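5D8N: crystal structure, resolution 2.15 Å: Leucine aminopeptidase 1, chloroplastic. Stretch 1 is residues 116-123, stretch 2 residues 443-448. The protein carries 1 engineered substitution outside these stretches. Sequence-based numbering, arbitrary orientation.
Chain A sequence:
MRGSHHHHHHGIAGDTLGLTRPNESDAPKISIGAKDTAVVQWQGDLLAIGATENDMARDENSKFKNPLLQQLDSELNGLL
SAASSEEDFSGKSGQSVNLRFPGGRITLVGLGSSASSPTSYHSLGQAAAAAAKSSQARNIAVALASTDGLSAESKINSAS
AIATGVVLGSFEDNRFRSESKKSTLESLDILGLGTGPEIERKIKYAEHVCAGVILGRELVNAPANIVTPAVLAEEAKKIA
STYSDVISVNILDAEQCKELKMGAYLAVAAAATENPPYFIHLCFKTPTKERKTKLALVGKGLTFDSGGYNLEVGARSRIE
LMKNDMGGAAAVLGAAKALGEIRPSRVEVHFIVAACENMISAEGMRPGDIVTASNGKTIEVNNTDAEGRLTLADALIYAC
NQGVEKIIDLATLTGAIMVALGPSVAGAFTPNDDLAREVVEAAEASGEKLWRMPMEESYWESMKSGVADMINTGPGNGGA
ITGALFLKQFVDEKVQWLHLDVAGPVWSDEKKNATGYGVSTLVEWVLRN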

# COMPACT_ATOMS: atom_id res chain seq x y z
N SER A 116 10.91 -40.58 -13.17
CA SER A 116 12.34 -40.49 -13.37
C SER A 116 13.09 -40.87 -12.09
O SER A 116 12.71 -40.45 -11.00
CB SER A 116 12.71 -39.08 -13.84
OG SER A 116 12.52 -38.12 -12.81
N SER A 117 14.19 -41.59 -12.26
CA SER A 117 15.19 -41.68 -11.22
C SER A 117 16.24 -40.55 -11.27
O SER A 117 16.64 -40.09 -12.34
CB SER A 117 15.86 -43.05 -11.34
OG SER A 117 16.95 -42.94 -12.21
N PRO A 118 16.76 -40.14 -10.10
CA PRO A 118 16.57 -40.81 -8.82
C PRO A 118 15.30 -40.40 -8.08
O PRO A 118 15.06 -40.88 -6.96
CB PRO A 118 17.82 -40.41 -8.04
CG PRO A 118 18.13 -39.03 -8.55
CD PRO A 118 17.75 -39.05 -10.02
N THR A 119 14.59 -39.41 -8.60
CA THR A 119 13.58 -38.73 -7.80
C THR A 119 12.50 -39.68 -7.29
O THR A 119 12.12 -39.62 -6.11
CB THR A 119 12.97 -37.52 -8.55
OG1 THR A 119 13.96 -36.48 -8.65
CG2 THR A 119 11.75 -36.92 -7.78
N SER A 120 12.11 -40.64 -8.12
CA SER A 120 11.08 -41.61 -7.75
C SER A 120 11.54 -42.42 -6.56
O SER A 120 10.74 -42.76 -5.70
CB SER A 120 10.76 -42.56 -8.90
OG SER A 120 10.30 -41.82 -10.01
N TYR A 121 12.82 -42.79 -6.58
CA TYR A 121 13.35 -43.67 -5.54
C TYR A 121 13.70 -42.90 -4.27
O TYR A 121 13.41 -43.39 -3.17
CB TYR A 121 14.56 -44.44 -6.05
CG TYR A 121 14.24 -45.28 -7.25
CD1 TYR A 121 13.19 -46.21 -7.20
CD2 TYR A 121 14.78 -44.97 -8.49
CE1 TYR A 121 12.82 -46.94 -8.31
CE2 TYR A 121 14.42 -45.70 -9.62
CZ TYR A 121 13.44 -46.67 -9.51
OH TYR A 121 13.04 -47.40 -10.61
N HIS A 122 14.10 -41.63 -4.42
CA HIS A 122 14.11 -40.70 -3.29
C HIS A 122 12.74 -40.63 -2.61
O HIS A 122 12.66 -40.73 -1.38
CB HIS A 122 14.47 -39.29 -3.72
CG HIS A 122 15.88 -39.16 -4.17
ND1 HIS A 122 16.32 -38.11 -4.94
CD2 HIS A 122 16.98 -39.90 -3.89
CE1 HIS A 122 17.63 -38.19 -5.10
NE2 HIS A 122 18.05 -39.29 -4.49
N SER A 123 11.68 -40.45 -3.39
CA SER A 123 10.34 -40.38 -2.82
C SER A 123 9.97 -41.67 -2.10
O SER A 123 9.27 -41.64 -1.09
CB SER A 123 9.29 -40.08 -3.91
OG SER A 123 9.50 -38.75 -4.36
N ALA A 443 22.55 -31.92 -12.08
CA ALA A 443 21.24 -31.85 -11.45
C ALA A 443 20.35 -33.00 -11.88
O ALA A 443 19.54 -33.50 -11.11
CB ALA A 443 20.56 -30.53 -11.77
N GLU A 444 20.48 -33.39 -13.14
CA GLU A 444 19.84 -34.59 -13.63
C GLU A 444 20.28 -35.83 -12.83
O GLU A 444 19.43 -36.62 -12.43
CB GLU A 444 20.16 -34.75 -15.12
CG GLU A 444 19.56 -35.96 -15.82
CD GLU A 444 18.07 -35.81 -16.08
OE1 GLU A 444 17.62 -34.65 -16.26
OE2 GLU A 444 17.36 -36.84 -16.06
N ALA A 445 21.57 -35.95 -12.51
CA ALA A 445 22.05 -37.05 -11.69
C ALA A 445 21.61 -36.95 -10.23
O ALA A 445 21.19 -37.94 -9.65
CB ALA A 445 23.58 -37.18 -11.80
N SER A 446 21.63 -35.76 -9.64
CA SER A 446 21.24 -35.59 -8.25
C SER A 446 19.73 -35.61 -8.03
O SER A 446 19.24 -35.88 -6.94
CB SER A 446 21.77 -34.25 -7.75
OG SER A 446 21.08 -33.15 -8.32
N GLY A 447 18.96 -35.29 -9.06
CA GLY A 447 17.53 -35.17 -8.91
C GLY A 447 17.04 -33.79 -8.53
O GLY A 447 15.83 -33.59 -8.44
N GLU A 448 17.94 -32.83 -8.39
CA GLU A 448 17.55 -31.48 -7.99
C GLU A 448 17.05 -30.69 -9.20
O GLU A 448 17.47 -30.90 -10.34
CB GLU A 448 18.73 -30.78 -7.31
CG GLU A 448 19.09 -31.41 -5.98
CD GLU A 448 19.92 -30.51 -5.06
OE1 GLU A 448 21.02 -30.07 -5.46
OE2 GLU A 448 19.57 -30.41 -3.86
O HOH W 1 19.38 -39.40 -13.34

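Here the start of one helix meets the end of another, and the contact, which buries only 193 Å² in all, is built round Pro118 and Gly447. Pro118, joined to Ser117 by a cis peptide bond, directs its CA-CB bond toward stretch 2, and its ring lies against the carbonyl oxygens at the end of the second helix: CG lies 3.4 Å from Ala445 O and 3.7 Å from Ser446 O, while CD lies 3.8 Å from Glu444 O. Ring carbons next to carbonyl oxygens make van der Waals contacts, helped by the slight polarity of the C-H bonds.

Gly447 leaves the helix with phi of 90°, although its N still bonds to Ala443 O (2.8 Å). At these backbone angles a CB would jam against the preceding carbonyl oxygen; it would also point toward stretch 1, 3.1 Å from Pro118 CG and 3.2 Å from Thr119 OG1. Glycine therefore suits both the turn and the close approach, in which its CA comes within 5.4 Å of Thr119 CA.

His122 sets the edge of its ring against Ser446 O, 3.4 Å from CE1, a carbon polarized by its two nitrogen neighbours.

No direct hydrogen bond joins the stretches. Instead, a water donates to Ser117 O (3.0 Å) and Glu444 O (2.9 Å), linking two acceptors that could not bond to each other.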